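Long-range contact in erythrocyte membrane protein 1 (Plasmodium falciparum, PDB 6S8T), which mediates adhesion of infected erythrocytes to host receptors, its DBLbeta domain, the part in this structure, binding ICAM-1: residues K38-A43 / W253-H258. Numbering follows the deposited sequence.
Sequences KLRADA and WEANRH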
ATOM      1  N   LYS A  38     -12.857   4.014  26.086  1.00 69.33           N
ATOM      2  CA  LYS A  38     -12.233   5.267  26.487  1.00 64.21           C
ATOM      3  C   LYS A  38     -11.418   5.909  25.375  1.00 57.68           C
ATOM      4  O   LYS A  38     -10.939   7.033  25.554  1.00 59.76           O
ATOM      5  CB  LYS A  38     -11.336   5.045  27.709  1.00 63.74           C
ATOM      6  CG  LYS A  38     -12.083   4.655  28.974  1.00 67.57           C
ATOM      7  CD  LYS A  38     -11.144   4.603  30.168  1.00 71.74           C
ATOM      8  CE  LYS A  38     -11.893   4.259  31.446  1.00 78.59           C
ATOM      9  NZ  LYS A  38     -11.003   4.295  32.642  1.00 82.81           N
ATOM     10  N   LEU A  39     -11.247   5.235  24.239  1.00 52.84           N
ATOM     11  CA  LEU A  39     -10.428   5.745  23.150  1.00 49.07           C
ATOM     12  C   LEU A  39     -11.249   6.253  21.972  1.00 45.10           C
ATOM     13  O   LEU A  39     -10.666   6.688  20.971  1.00 42.49           O
ATOM     14  CB  LEU A  39      -9.448   4.659  22.683  1.00 47.46           C
ATOM     15  CG  LEU A  39      -8.406   4.227  23.723  1.00 47.77           C
ATOM     16  CD1 LEU A  39      -7.701   2.952  23.300  1.00 46.49           C
ATOM     17  CD2 LEU A  39      -7.395   5.332  23.965  1.00 47.37           C
ATOM     18  N   ARG A  40     -12.577   6.207  22.058  1.00 47.54           N
ATOM     19  CA  ARG A  40     -13.427   6.790  21.026  1.00 53.69           C
ATOM     20  C   ARG A  40     -13.263   8.306  21.033  1.00 53.79           C
ATOM     21  O   ARG A  40     -13.514   8.959  22.052  1.00 57.33           O
ATOM     22  CB  ARG A  40     -14.885   6.398  21.256  1.00 62.70           C
ATOM     23  CG  ARG A  40     -15.170   4.918  21.024  1.00 71.87           C
ATOM     24  CD  ARG A  40     -16.623   4.556  21.311  1.00 80.73           C
ATOM     25  NE  ARG A  40     -16.911   4.490  22.743  1.00 89.30           N
ATOM     26  CZ  ARG A  40     -17.507   5.457  23.435  1.00 94.75           C
ATOM     27  NH1 ARG A  40     -17.889   6.573  22.830  1.00 95.38           N
ATOM     28  NH2 ARG A  40     -17.724   5.305  24.733  1.00 97.72           N
ATOM     29  N   ALA A  41     -12.842   8.865  19.902  1.00 47.65           N
ATOM     30  CA  ALA A  41     -12.453  10.264  19.821  1.00 50.56           C
ATOM     31  C   ALA A  41     -13.429  11.063  18.966  1.00 53.71           C
ATOM     32  O   ALA A  41     -14.237  10.511  18.214  1.00 55.23           O
ATOM     33  CB  ALA A  41     -11.036  10.402  19.255  1.00 47.44           C
ATOM     34  N   ASP A  42     -13.338  12.385  19.099  1.00 51.95           N
ATOM     35  CA  ASP A  42     -14.147  13.319  18.322  1.00 52.75           C
ATOM     36  C   ASP A  42     -13.295  14.541  18.023  1.00 52.42           C
ATOM     37  O   ASP A  42     -12.841  15.221  18.948  1.00 51.85           O
ATOM     38  CB  ASP A  42     -15.420  13.718  19.076  1.00 59.82           C
ATOM     39  CG  ASP A  42     -16.258  14.740  18.319  1.00 67.09           C
ATOM     40  OD1 ASP A  42     -16.028  14.941  17.107  1.00 66.64           O
ATOM     41  OD2 ASP A  42     -17.152  15.349  18.946  1.00 71.04           O
ATOM     42  N   ALA A  43     -13.082  14.819  16.734  1.00 52.90           N
ATOM     43  CA  ALA A  43     -12.220  15.932  16.350  1.00 53.73           C
ATOM     44  C   ALA A  43     -12.728  17.261  16.897  1.00 58.58           C
ATOM     45  O   ALA A  43     -11.925  18.129  17.255  1.00 59.92           O
ATOM     46  CB  ALA A  43     -12.093  15.994  14.827  1.00 49.19           C
ATOM     47  N   TRP A 253      -6.626   2.819  17.100  1.00 29.12           N
ATOM     48  CA  TRP A 253      -7.013   2.672  15.702  1.00 31.72           C
ATOM     49  C   TRP A 253      -8.361   1.968  15.574  1.00 37.68           C
ATOM     50  O   TRP A 253      -9.214   2.398  14.788  1.00 36.60           O
ATOM     51  CB  TRP A 253      -5.927   1.923  14.926  1.00 28.80           C
ATOM     52  CG  TRP A 253      -6.252   1.766  13.471  1.00 33.45           C
ATOM     53  CD1 TRP A 253      -6.603   0.611  12.827  1.00 37.29           C
ATOM     54  CD2 TRP A 253      -6.282   2.803  12.479  1.00 30.93           C
ATOM     55  NE1 TRP A 253      -6.839   0.866  11.497  1.00 36.65           N
ATOM     56  CE2 TRP A 253      -6.650   2.202  11.259  1.00 31.03           C
ATOM     57  CE3 TRP A 253      -6.028   4.178  12.505  1.00 34.60           C
ATOM     58  CZ2 TRP A 253      -6.771   2.929  10.075  1.00 31.72           C
ATOM     59  CZ3 TRP A 253      -6.151   4.901  11.327  1.00 33.65           C
ATOM     60  CH2 TRP A 253      -6.516   4.273  10.129  1.00 30.00           C
ATOM     61  N   GLU A 254      -8.579   0.900  16.354  1.00 29.43           N
ATOM     62  CA  GLU A 254      -9.855   0.188  16.302  1.00 30.56           C
ATOM     63  C   GLU A 254     -11.019   1.094  16.677  1.00 35.48           C
ATOM     64  O   GLU A 254     -12.117   0.972  16.122  1.00 33.17           O
ATOM     65  CB  GLU A 254      -9.824  -1.026  17.231  1.00 40.65           C
ATOM     66  CG  GLU A 254      -8.999  -2.180  16.710  1.00 43.61           C
ATOM     67  CD  GLU A 254      -9.497  -2.672  15.370  1.00 46.88           C
ATOM     68  OE1 GLU A 254     -10.715  -2.944  15.249  1.00 44.73           O
ATOM     69  OE2 GLU A 254      -8.673  -2.769  14.433  1.00 47.39           O
ATOM     70  N   ALA A 255     -10.799   2.000  17.629  1.00 36.46           N
ATOM     71  CA  ALA A 255     -11.867   2.875  18.094  1.00 37.70           C
ATOM     72  C   ALA A 255     -12.219   3.957  17.080  1.00 40.75           C
ATOM     73  O   ALA A 255     -13.363   4.425  17.058  1.00 45.35           O
ATOM     74  CB  ALA A 255     -11.470   3.518  19.424  1.00 36.36           C
ATOM     75  N   ASN A 256     -11.269   4.367  16.234  1.00 36.63           N
ATOM     76  CA  ASN A 256     -11.471   5.538  15.388  1.00 40.66           C
ATOM     77  C   ASN A 256     -11.216   5.288  13.904  1.00 38.17           C
ATOM     78  O   ASN A 256     -11.232   6.247  13.124  1.00 38.52           O
ATOM     79  CB  ASN A 256     -10.584   6.695  15.863  1.00 40.47           C
ATOM     80  CG  ASN A 256     -10.852   7.082  17.302  1.00 44.56           C
ATOM     81  OD1 ASN A 256     -11.915   7.612  17.627  1.00 49.81           O
ATOM     82  ND2 ASN A 256      -9.882   6.828  18.175  1.00 43.60           N
ATOM     83  N   ARG A 257     -10.992   4.038  13.487  1.00 36.32           N
ATOM     84  CA  ARG A 257     -10.659   3.784  12.087  1.00 36.82           C
ATOM     85  C   ARG A 257     -11.797   4.173  11.151  1.00 39.70           C
ATOM     86  O   ARG A 257     -11.545   4.596  10.017  1.00 40.97           O
ATOM     87  CB  ARG A 257     -10.288   2.313  11.883  1.00 35.00           C
ATOM     88  CG  ARG A 257     -11.398   1.336  12.229  1.00 34.87           C
ATOM     89  CD  ARG A 257     -10.897  -0.104  12.233  1.00 35.07           C
ATOM     90  NE  ARG A 257     -10.559  -0.589  10.899  1.00 33.41           N
ATOM     91  CZ  ARG A 257     -11.429  -1.164  10.074  1.00 32.33           C
ATOM     92  NH1 ARG A 257     -12.693  -1.322  10.444  1.00 32.96           N
ATOM     93  NH2 ARG A 257     -11.037  -1.578   8.878  1.00 31.04           N
ATOM     94  N   HIS A 258     -13.050   4.049  11.601  1.00 40.98           N
ATOM     95  CA  HIS A 258     -14.160   4.366  10.710  1.00 47.10           C
ATOM     96  C   HIS A 258     -14.272   5.865  10.462  1.00 44.50           C
ATOM     97  O   HIS A 258     -14.542   6.291   9.334  1.00 43.96           O
ATOM     98  CB  HIS A 258     -15.479   3.834  11.260  1.00 58.55           C
ATOM     99  CG  HIS A 258     -16.658   4.269  10.450  1.00 75.56           C
ATOM    100  ND1 HIS A 258     -16.927   3.756   9.199  1.00 79.37           N
ATOM    101  CD2 HIS A 258     -17.602   5.212  10.680  1.00 82.32           C
ATOM    102  CE1 HIS A 258     -18.002   4.344   8.706  1.00 82.70           C
ATOM    103  NE2 HIS A 258     -18.429   5.233   9.584  1.00 83.65           N
TER
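N256 reaches L39 and A41 through a side chain whose CG sits beside its own backbone N and anti to its carbonyl carbon (chi1 -58°), while a chi2 of -68° turns the two ends of the amide toward two successive peptide groups of 38-43. ND2 gives a hydrogen bond to L39 O at 2.9 Å; it approaches nearly head-on to the carbonyl, with a C=O...N angle of 157°, but lies somewhat tilted from that carbonyl's plane. OD1 accepts from A41 N at 2.8 Å, and here the N-H meets a lone pair in the plane of the amide. One carboxamide thus spans the C=O and N-H that flank R40, and using both ends fixes which way round the amide lies. A41 CB packs beside the same oxygen, 3.3 Å from N256 OD1. One residue earlier on the helix, A255 points its methyl at the loop backbone: its CB touches L39 CB at 4.0 Å and lies 3.6 Å from L39 O, so the carbonyl that receives the amide also rests on this methyl. The small side chain lets the backbones come close, with the CA atoms of R40 and A255 5.1 Å apart. The CB of R40 points away from the helix, though its CG still skirts A255 CB. Beyond the contact, L39 and A41 lean on I138 of helix 137-163, and D42 N bonds to H139 ND1, placing the loop segment between two helices. The amide pairs with the C=O and N-H on either side of one residue much as a neighbouring strand would, and here ties the loop after helix 16-32 to helix 246-268 of the largely helical Duffy-binding-like fold.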